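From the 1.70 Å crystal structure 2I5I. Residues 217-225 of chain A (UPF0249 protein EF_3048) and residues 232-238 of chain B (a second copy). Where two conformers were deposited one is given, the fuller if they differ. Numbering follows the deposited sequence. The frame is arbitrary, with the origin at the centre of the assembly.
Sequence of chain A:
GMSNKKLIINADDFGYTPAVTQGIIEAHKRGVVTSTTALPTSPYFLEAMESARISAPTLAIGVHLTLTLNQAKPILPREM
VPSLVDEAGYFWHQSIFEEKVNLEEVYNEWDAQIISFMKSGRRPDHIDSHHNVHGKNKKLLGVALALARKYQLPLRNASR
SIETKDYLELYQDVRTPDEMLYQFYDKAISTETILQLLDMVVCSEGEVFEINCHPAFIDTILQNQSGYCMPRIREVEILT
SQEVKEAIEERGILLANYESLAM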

# COMPACT_ATOMS: atom_id res chain seq x y z
N PHE A 217 -15.01 -18.73 -5.64
CA PHE A 217 -14.17 -19.64 -6.38
C PHE A 217 -14.16 -20.93 -5.56
O PHE A 217 -14.44 -20.90 -4.36
CB PHE A 217 -12.76 -19.11 -6.61
CG PHE A 217 -12.69 -17.82 -7.41
CD1 PHE A 217 -13.58 -17.47 -8.40
CD2 PHE A 217 -11.67 -16.90 -7.16
CE1 PHE A 217 -13.42 -16.28 -9.12
CE2 PHE A 217 -11.51 -15.72 -7.83
CZ PHE A 217 -12.42 -15.39 -8.82
N ILE A 218 -13.83 -22.04 -6.19
CA ILE A 218 -13.77 -23.32 -5.48
C ILE A 218 -12.34 -23.65 -5.05
O ILE A 218 -11.41 -23.56 -5.88
CB ILE A 218 -14.32 -24.48 -6.33
CG1 ILE A 218 -15.72 -24.30 -6.89
CG2 ILE A 218 -14.28 -25.77 -5.52
CD1 ILE A 218 -16.64 -23.45 -6.06
N ASP A 219 -12.21 -24.03 -3.79
CA ASP A 219 -10.99 -24.62 -3.23
C ASP A 219 -11.39 -25.93 -2.56
O ASP A 219 -12.58 -26.27 -2.44
CB ASP A 219 -10.20 -23.73 -2.30
CG ASP A 219 -10.89 -23.04 -1.14
OD1 ASP A 219 -12.09 -23.25 -0.86
OD2 ASP A 219 -10.21 -22.22 -0.49
N THR A 220 -10.42 -26.73 -2.14
CA THR A 220 -10.82 -27.97 -1.47
C THR A 220 -11.48 -27.64 -0.13
O THR A 220 -12.32 -28.41 0.31
CB THR A 220 -9.63 -28.90 -1.19
OG1 THR A 220 -8.64 -28.16 -0.44
CG2 THR A 220 -8.95 -29.33 -2.48
N ILE A 221 -11.08 -26.53 0.48
CA ILE A 221 -11.66 -26.18 1.79
C ILE A 221 -13.17 -26.00 1.61
O ILE A 221 -13.95 -26.56 2.37
CB ILE A 221 -11.00 -24.96 2.42
CG1 ILE A 221 -9.47 -25.11 2.53
CG2 ILE A 221 -11.56 -24.62 3.79
CD1 ILE A 221 -8.80 -23.82 2.15
N LEU A 222 -13.61 -25.26 0.60
CA LEU A 222 -15.06 -25.16 0.38
C LEU A 222 -15.67 -26.52 0.12
O LEU A 222 -16.72 -26.89 0.67
CB LEU A 222 -15.34 -24.21 -0.78
CG LEU A 222 -16.81 -24.12 -1.22
CD1 LEU A 222 -17.70 -23.66 -0.08
CD2 LEU A 222 -16.92 -23.18 -2.42
N GLN A 223 -15.03 -27.31 -0.75
CA GLN A 223 -15.56 -28.63 -1.07
C GLN A 223 -15.75 -29.52 0.16
O GLN A 223 -16.64 -30.37 0.23
CB GLN A 223 -14.59 -29.35 -2.00
CG GLN A 223 -14.69 -29.11 -3.49
CD GLN A 223 -14.11 -30.33 -4.22
OE1 GLN A 223 -13.09 -30.87 -3.77
NE2 GLN A 223 -14.77 -30.75 -5.28
N ASN A 224 -14.87 -29.34 1.13
CA ASN A 224 -14.84 -30.16 2.32
C ASN A 224 -15.98 -29.79 3.27
O ASN A 224 -16.41 -30.62 4.06
CB ASN A 224 -13.52 -29.98 3.05
CG ASN A 224 -12.34 -30.67 2.34
OD1 ASN A 224 -12.52 -31.46 1.43
ND2 ASN A 224 -11.14 -30.32 2.79
N GLN A 225 -16.40 -28.53 3.16
CA GLN A 225 -17.15 -27.85 4.19
C GLN A 225 -18.56 -27.45 3.81
O GLN A 225 -19.39 -27.34 4.73
CB GLN A 225 -16.39 -26.57 4.63
CG GLN A 225 -15.89 -26.79 6.07
CD GLN A 225 -17.10 -26.78 6.99
OE1 GLN A 225 -17.49 -27.75 7.61
NE2 GLN A 225 -17.76 -25.63 7.07
N ARG B 232 -6.64 -29.09 -10.27
CA ARG B 232 -5.82 -27.96 -9.84
C ARG B 232 -6.09 -27.59 -8.39
O ARG B 232 -5.20 -27.07 -7.72
CB ARG B 232 -6.01 -26.74 -10.75
CG ARG B 232 -5.52 -26.99 -12.17
CD ARG B 232 -5.32 -25.69 -12.91
NE ARG B 232 -5.43 -25.82 -14.35
CZ ARG B 232 -4.72 -25.24 -15.30
NH1 ARG B 232 -3.72 -24.40 -15.03
NH2 ARG B 232 -5.01 -25.51 -16.57
N ILE B 233 -7.29 -27.85 -7.86
CA ILE B 233 -7.48 -27.46 -6.44
C ILE B 233 -6.80 -28.45 -5.53
O ILE B 233 -6.37 -28.20 -4.40
CB ILE B 233 -8.97 -27.31 -6.08
CG1 ILE B 233 -9.80 -28.58 -6.21
CG2 ILE B 233 -9.58 -26.19 -6.90
CD1 ILE B 233 -11.30 -28.42 -6.13
N ARG B 234 -6.69 -29.69 -6.01
CA ARG B 234 -6.01 -30.72 -5.22
C ARG B 234 -4.53 -30.39 -5.12
O ARG B 234 -3.89 -30.72 -4.12
CB ARG B 234 -6.26 -32.13 -5.77
CG ARG B 234 -7.71 -32.58 -5.69
CD ARG B 234 -7.87 -34.06 -5.44
N GLU B 235 -4.00 -29.77 -6.17
CA GLU B 235 -2.61 -29.32 -6.18
C GLU B 235 -2.38 -28.24 -5.13
O GLU B 235 -1.38 -28.22 -4.43
CB GLU B 235 -2.18 -28.81 -7.56
CG GLU B 235 -2.20 -29.89 -8.63
CD GLU B 235 -1.42 -29.53 -9.88
OE1 GLU B 235 -0.35 -28.89 -9.72
OE2 GLU B 235 -1.89 -29.86 -10.98
N VAL B 236 -3.36 -27.32 -5.03
CA VAL B 236 -3.22 -26.31 -4.00
C VAL B 236 -3.18 -27.00 -2.64
O VAL B 236 -2.34 -26.69 -1.81
CB VAL B 236 -4.36 -25.27 -4.02
CG1 VAL B 236 -4.21 -24.36 -2.80
CG2 VAL B 236 -4.34 -24.47 -5.31
N GLU B 237 -4.11 -27.94 -2.45
CA GLU B 237 -4.17 -28.61 -1.15
C GLU B 237 -2.85 -29.27 -0.82
O GLU B 237 -2.25 -29.17 0.24
CB GLU B 237 -5.30 -29.65 -1.20
CG GLU B 237 -5.52 -30.43 0.08
CD GLU B 237 -6.68 -31.39 0.05
OE1 GLU B 237 -7.03 -31.98 -1.00
OE2 GLU B 237 -7.30 -31.58 1.13
N ILE B 238 -2.33 -30.01 -1.82
CA ILE B 238 -1.11 -30.76 -1.54
C ILE B 238 0.05 -29.82 -1.28
O ILE B 238 0.86 -30.03 -0.38
CB ILE B 238 -0.80 -31.72 -2.71
CG1 ILE B 238 -1.78 -32.86 -2.86
CG2 ILE B 238 0.62 -32.23 -2.56
CD1 ILE B 238 -1.79 -33.48 -4.24
O HOH W 1 -7.78 -26.14 -3.13
O HOH W 2 -8.37 -29.23 2.01

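Chain A enters this contact as an extended segment that turns into a short helix. Phe A217, Ile A218 and Asp A219 have phi/psi values of -90/159°, -97/132° and -127/171°, and the helix runs from Thr A220 to Gln A225. In chain B, residues 232-238 all lie within a longer helix, with Glu B237 N donating to Ile B233 O at 3.0 Å and Ile B238 N to Arg B234 O at 2.9 Å. The two helix axes are nearly perpendicular, with a signed crossing angle of -99°, and approach no closer than 10.4 Å. The backbones come nearer at the start of the chain A helix, where Asp A219 CA and Ile B233 CA are 5.5 Å apart. The contact is therefore a local crossing centred on a helix N-terminus, consistent with the modest 274 Å² buried over both sides.

Asp A219 is the N-cap. With chi1 at 51° (p), its OD1 accepts a hydrogen bond from Leu A222 N at 2.9 Å, with an N-H...acceptor angle of 158°, and so satisfies an amide that the first turn leaves without a backbone acceptor. Its backbone takes part as well: Gln A223 N donates to Asp A219 O at 3.2 Å. Since the carboxylate leads away from chain B, Asp A219 meets the other stretch through its main chain, with CA 4.2 Å from Ile B233 CG2.

Ile B233 supplies the largest covered area of any residue here, 92 Å², and its CA-to-CB bond points toward chain A. Its branches reach different parts of the partner. CG2 lies 3.4 Å from Ile A218 O, while CD1 packs 4.0 Å from Ile A218 CG2, an apolar side-chain contact, and stands 3.8 Å from Gln A223 OE1.

Thr A220, covered over 77 Å², is the principal counterpart from chain A, and its CA-to-CB bond also points toward the other stretch. Its methyl CG2 sits 3.4 Å from Ile B233 O, 3.9 Å from Ile B233 CG1 and 3.6 Å from Glu B237 OE1. The methyl thus rests against both the backbone and the side chains of successive turns of the chain B helix.

No direct hydrogen bond joins the modelled atoms of the two stretches; polar continuity comes through water. Water 1 accepts from Thr A220 N at 2.9 Å and donates to Ile B233 O at 2.8 Å, linking an amide in the first turn of one helix to a carbonyl that already accepts from Glu B237 N. Water 2 makes a second bridge, hydrogen-bonded to Thr A220 OG1 at 2.7 Å and donating to Glu B237 OE2 at 2.7 Å. The extended Glu B237 side chain, with chi1 and chi2 both t, carries its carboxylate to this site. Asn A224 lies at the exposed margin: its ND2 is 4.4 Å from Glu B237 OE2, too far for a direct hydrogen bond.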